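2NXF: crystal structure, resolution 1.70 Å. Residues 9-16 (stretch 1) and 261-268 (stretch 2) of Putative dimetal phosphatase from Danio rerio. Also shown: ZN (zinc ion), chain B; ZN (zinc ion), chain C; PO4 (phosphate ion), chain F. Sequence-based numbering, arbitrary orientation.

Stretch 1 9-16: GLIADVQY
Stretch 2 (261-268) FIAGHDHD

The two stretches meet as the ends of two strands whose following loops converge on a pair of zinc ions, so that metal coordination and one hydrogen bond, rather than strand pairing, hold the contact together. Strands 9-11 and 261-263 run in broadly the same direction, the touching parts lying 35° apart, and they approach each other toward the metal site: the CA atoms of Leu10 and Ile262 are 9.4 Å apart, those of Ala12 and Gly264 5.3 Å. At the wide end, Leu10 and Ile262, both m,t rotamers in extended backbone, point toward each other and touch loosely, CD1 of Leu10 to CD1 of Ile262, at 4.4 Å.

Farther along, CB of Ala12 lies 4.0 Å from CA of Gly264. A CB on Gly264 (phi/psi -117/-135) would lie 3.2 Å from CB of Ala12, which is tight, and 2.6 Å from OD2 of Asp13, a clash; the missing side chain leaves room for both residues. Asp13 itself has a left-handed backbone (59/50) and chi1 m. Its OD2 accepts a hydrogen bond from the backbone N of His265 (2.9 Å, 163°), while its OD1 binds the chain B zinc at 2.1 Å.

That zinc is also bound by Gln15 OE1 (2.0 Å) and His267 NE2 (2.2 Å). The 3.1 Å between Asp13 OD1 and His267 NE2 therefore reflects shared ligation, not a hydrogen bond. Gln15 is again left-handed (54/42), with chi1 at -99°; His267 (-65/-19, chi1 m, chi2 155°) starts sideways, but its ring end comes nearer.

His265 (77/-54, chi1 t, chi2 61°) points away from stretch 1, and its ND1 binds the chain C zinc at 2.2 Å. Water 1 bridges the metals, its O 2.1 Å from each ZN, and donates to His265 O (2.8 Å). Phosphate spans them too, PO4 O3 lying 2.2 Å from the chain B ZN and PO4 O4 2.5 Å from the chain C ZN.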

ATOM      1  N   GLY A   9      -3.231 -13.812  -0.127  1.00 23.55           N
ATOM      2  CA  GLY A   9      -1.798 -13.457  -0.121  1.00 22.68           C
ATOM      3  C   GLY A   9      -1.571 -11.960   0.065  1.00 24.08           C
ATOM      4  O   GLY A   9      -2.419 -11.156  -0.297  1.00 24.31           O
ATOM      5  N   LEU A  10      -0.413 -11.587   0.620  1.00 24.23           N
ATOM      6  CA  LEU A  10      -0.015 -10.176   0.804  1.00 24.67           C
ATOM      7  C   LEU A  10       1.438  -9.988   0.413  1.00 24.08           C
ATOM      8  O   LEU A  10       2.284 -10.798   0.787  1.00 23.93           O
ATOM      9  CB  LEU A  10      -0.108  -9.791   2.288  1.00 26.08           C
ATOM     10  CG  LEU A  10      -1.496  -9.660   2.864  1.00 29.19           C
ATOM     11  CD1 LEU A  10      -1.436  -9.702   4.395  1.00 33.56           C
ATOM     12  CD2 LEU A  10      -2.117  -8.350   2.361  1.00 32.35           C
ATOM     13  N   ILE A  11       1.731  -8.891  -0.290  1.00 24.08           N
ATOM     14  CA  ILE A  11       3.125  -8.611  -0.670  1.00 23.47           C
ATOM     15  C   ILE A  11       3.234  -7.101  -0.905  1.00 24.02           C
ATOM     16  O   ILE A  11       2.239  -6.460  -1.248  1.00 24.03           O
ATOM     17  CB  ILE A  11       3.548  -9.426  -1.917  1.00 24.01           C
ATOM     18  CG1 ILE A  11       5.084  -9.536  -2.026  1.00 23.90           C
ATOM     19  CG2 ILE A  11       2.867  -8.891  -3.197  1.00 23.53           C
ATOM     20  CD1 ILE A  11       5.558 -10.654  -3.008  1.00 23.21           C
ATOM     21  N   ALA A  12       4.422  -6.543  -0.672  1.00 23.67           N
ATOM     22  CA  ALA A  12       4.614  -5.091  -0.826  1.00 23.93           C
ATOM     23  C   ALA A  12       5.910  -4.780  -1.558  1.00 23.83           C
ATOM     24  O   ALA A  12       6.921  -5.461  -1.359  1.00 23.94           O
ATOM     25  CB  ALA A  12       4.642  -4.419   0.548  1.00 24.50           C
ATOM     26  N   ASP A  13       5.855  -3.741  -2.385  1.00 24.02           N
ATOM     27  CA  ASP A  13       7.079  -3.048  -2.871  1.00 23.78           C
ATOM     28  C   ASP A  13       7.999  -4.007  -3.624  1.00 23.90           C
ATOM     29  O   ASP A  13       9.209  -4.086  -3.339  1.00 23.81           O
ATOM     30  CB  ASP A  13       7.815  -2.322  -1.721  1.00 24.92           C
ATOM     31  CG  ASP A  13       6.982  -1.167  -1.145  1.00 27.57           C
ATOM     32  OD1 ASP A  13       7.171  -0.039  -1.583  1.00 27.28           O
ATOM     33  OD2 ASP A  13       6.083  -1.417  -0.323  1.00 27.14           O
ATOM     34  N   VAL A  14       7.417  -4.735  -4.577  1.00 23.70           N
ATOM     35  CA  VAL A  14       8.208  -5.600  -5.478  1.00 24.03           C
ATOM     36  C   VAL A  14       9.249  -4.723  -6.213  1.00 24.37           C
ATOM     37  O   VAL A  14      10.449  -5.018  -6.219  1.00 23.94           O
ATOM     38  CB  VAL A  14       7.294  -6.360  -6.472  1.00 23.81           C
ATOM     39  CG1 VAL A  14       8.134  -7.167  -7.489  1.00 24.91           C
ATOM     40  CG2 VAL A  14       6.312  -7.288  -5.728  1.00 25.17           C
ATOM     41  N   GLN A  15       8.772  -3.627  -6.808  1.00 24.85           N
ATOM     42  CA  GLN A  15       9.643  -2.616  -7.433  1.00 24.63           C
ATOM     43  C   GLN A  15      10.608  -3.208  -8.455  1.00 24.88           C
ATOM     44  O   GLN A  15      11.781  -2.848  -8.504  1.00 25.11           O
ATOM     45  CB  GLN A  15      10.380  -1.759  -6.378  1.00 26.23           C
ATOM     46  CG  GLN A  15       9.661  -0.441  -6.188  1.00 27.73           C
ATOM     47  CD  GLN A  15      10.052   0.305  -4.940  1.00 25.31           C
ATOM     48  OE1 GLN A  15       9.389   0.187  -3.896  1.00 27.50           O
ATOM     49  NE2 GLN A  15      11.115   1.086  -5.034  1.00 28.38           N
ATOM     50  N   TYR A  16      10.081  -4.127  -9.259  1.00 24.04           N
ATOM     51  CA  TYR A  16      10.877  -4.804 -10.291  1.00 22.98           C
ATOM     52  C   TYR A  16      11.438  -3.812 -11.309  1.00 23.63           C
ATOM     53  O   TYR A  16      10.773  -2.842 -11.662  1.00 23.45           O
ATOM     54  CB  TYR A  16      10.020  -5.857 -11.027  1.00 24.11           C
ATOM     55  CG  TYR A  16      10.745  -6.416 -12.215  1.00 22.93           C
ATOM     56  CD1 TYR A  16      11.821  -7.293 -12.039  1.00 23.52           C
ATOM     57  CD2 TYR A  16      10.411  -6.027 -13.513  1.00 23.58           C
ATOM     58  CE1 TYR A  16      12.513  -7.804 -13.133  1.00 24.06           C
ATOM     59  CE2 TYR A  16      11.108  -6.518 -14.606  1.00 23.92           C
ATOM     60  CZ  TYR A  16      12.162  -7.404 -14.408  1.00 24.05           C
ATOM     61  OH  TYR A  16      12.880  -7.900 -15.476  1.00 25.38           O
ATOM     62  N   PHE A 261      -5.031  -2.126   9.524  1.00 23.81           N
ATOM     63  CA  PHE A 261      -4.664  -1.188   8.497  1.00 23.88           C
ATOM     64  C   PHE A 261      -3.314  -1.666   7.986  1.00 24.46           C
ATOM     65  O   PHE A 261      -2.354  -1.752   8.752  1.00 24.59           O
ATOM     66  CB  PHE A 261      -4.555   0.206   9.108  1.00 24.09           C
ATOM     67  CG  PHE A 261      -4.339   1.286   8.093  1.00 24.07           C
ATOM     68  CD1 PHE A 261      -5.417   2.034   7.613  1.00 25.74           C
ATOM     69  CD2 PHE A 261      -3.061   1.525   7.588  1.00 24.53           C
ATOM     70  CE1 PHE A 261      -5.210   3.044   6.641  1.00 25.43           C
ATOM     71  CE2 PHE A 261      -2.841   2.531   6.634  1.00 25.75           C
ATOM     72  CZ  PHE A 261      -3.921   3.281   6.153  1.00 26.55           C
ATOM     73  N   ILE A 262      -3.267  -2.034   6.712  1.00 24.05           N
ATOM     74  CA  ILE A 262      -2.076  -2.703   6.149  1.00 24.14           C
ATOM     75  C   ILE A 262      -1.486  -1.814   5.075  1.00 24.76           C
ATOM     76  O   ILE A 262      -2.203  -1.336   4.181  1.00 24.73           O
ATOM     77  CB  ILE A 262      -2.458  -4.105   5.563  1.00 24.27           C
ATOM     78  CG1 ILE A 262      -2.958  -5.026   6.688  1.00 23.47           C
ATOM     79  CG2 ILE A 262      -1.264  -4.761   4.880  1.00 24.46           C
ATOM     80  CD1 ILE A 262      -3.634  -6.322   6.191  1.00 25.85           C
ATOM     81  N   ALA A 263      -0.181  -1.560   5.177  1.00 24.52           N
ATOM     82  CA  ALA A 263       0.473  -0.654   4.246  1.00 23.87           C
ATOM     83  C   ALA A 263       1.820  -1.204   3.797  1.00 24.90           C
ATOM     84  O   ALA A 263       2.312  -2.171   4.369  1.00 25.01           O
ATOM     85  CB  ALA A 263       0.659   0.722   4.901  1.00 25.15           C
ATOM     86  N   GLY A 264       2.400  -0.580   2.774  1.00 25.08           N
ATOM     87  CA  GLY A 264       3.768  -0.900   2.336  1.00 25.18           C
ATOM     88  C   GLY A 264       4.581   0.369   2.545  1.00 25.70           C
ATOM     89  O   GLY A 264       4.484   1.026   3.603  1.00 26.12           O
ATOM     90  N   HIS A 265       5.389   0.708   1.537  1.00 25.47           N
ATOM     91  CA  HIS A 265       6.150   1.978   1.456  1.00 25.84           C
ATOM     92  C   HIS A 265       7.385   2.019   2.332  1.00 25.75           C
ATOM     93  O   HIS A 265       8.474   2.317   1.836  1.00 26.86           O
ATOM     94  CB  HIS A 265       5.250   3.214   1.686  1.00 25.63           C
ATOM     95  CG  HIS A 265       5.866   4.530   1.285  1.00 26.08           C
ATOM     96  ND1 HIS A 265       6.252   4.823  -0.008  1.00 24.21           N
ATOM     97  CD2 HIS A 265       6.064   5.665   2.000  1.00 25.24           C
ATOM     98  CE1 HIS A 265       6.678   6.074  -0.071  1.00 26.39           C
ATOM     99  NE2 HIS A 265       6.586   6.610   1.140  1.00 25.08           N
ATOM    100  N   ASP A 266       7.239   1.750   3.631  1.00 25.41           N
ATOM    101  CA  ASP A 266       8.418   1.680   4.499  1.00 25.43           C
ATOM    102  C   ASP A 266       8.976   0.268   4.369  1.00 25.03           C
ATOM    103  O   ASP A 266       8.445  -0.673   4.980  1.00 25.64           O
ATOM    104  CB  ASP A 266       8.032   1.983   5.960  1.00 25.39           C
ATOM    105  CG  ASP A 266       9.205   1.942   6.908  1.00 26.43           C
ATOM    106  OD1 ASP A 266      10.324   1.546   6.500  1.00 25.86           O
ATOM    107  OD2 ASP A 266       9.025   2.346   8.083  1.00 29.24           O
ATOM    108  N   HIS A 267      10.045   0.121   3.578  1.00 25.32           N
ATOM    109  CA  HIS A 267      10.551  -1.222   3.228  1.00 25.60           C
ATOM    110  C   HIS A 267      11.092  -1.982   4.434  1.00 25.14           C
ATOM    111  O   HIS A 267      11.241  -3.189   4.368  1.00 25.07           O
ATOM    112  CB  HIS A 267      11.656  -1.130   2.169  1.00 26.11           C
ATOM    113  CG  HIS A 267      11.215  -0.469   0.896  1.00 26.16           C
ATOM    114  ND1 HIS A 267      12.099   0.160   0.043  1.00 27.06           N
ATOM    115  CD2 HIS A 267       9.988  -0.349   0.330  1.00 27.62           C
ATOM    116  CE1 HIS A 267      11.430   0.648  -0.992  1.00 25.62           C
ATOM    117  NE2 HIS A 267      10.148   0.355  -0.843  1.00 25.79           N
ATOM    118  N   ASP A 268      11.417  -1.264   5.515  1.00 25.31           N
ATOM    119  CA  ASP A 268      11.873  -1.887   6.761  1.00 25.46           C
ATOM    120  C   ASP A 268      10.741  -2.593   7.511  1.00 25.65           C
ATOM    121  O   ASP A 268      11.008  -3.443   8.380  1.00 25.76           O
ATOM    122  CB  ASP A 268      12.464  -0.829   7.688  1.00 25.59           C
ATOM    123  CG  ASP A 268      13.888  -0.426   7.309  1.00 28.44           C
ATOM    124  OD1 ASP A 268      14.469  -0.983   6.348  1.00 29.51           O
ATOM    125  OD2 ASP A 268      14.443   0.436   8.023  1.00 29.47           O
TER
HETATM  126 ZN    ZN B 401       8.670   1.175  -2.324  0.80 16.87          ZN
HETATM  127 ZN    ZN C 402       6.558   3.704  -1.928  0.80 14.81          ZN
HETATM  128  P   PO4 F 501      10.233   4.111  -2.263  0.80 20.25           P
HETATM  129  O1  PO4 F 501      10.772   4.169  -0.850  0.80 23.38           O
HETATM  130  O2  PO4 F 501      11.192   4.828  -3.193  0.80 19.59           O
HETATM  131  O3  PO4 F 501      10.180   2.691  -2.794  0.80 17.00           O
HETATM  132  O4  PO4 F 501       8.853   4.689  -2.335  0.80 18.50           O
HETATM  133  O   HOH W   1       8.117   2.659  -0.879  1.00 20.14           O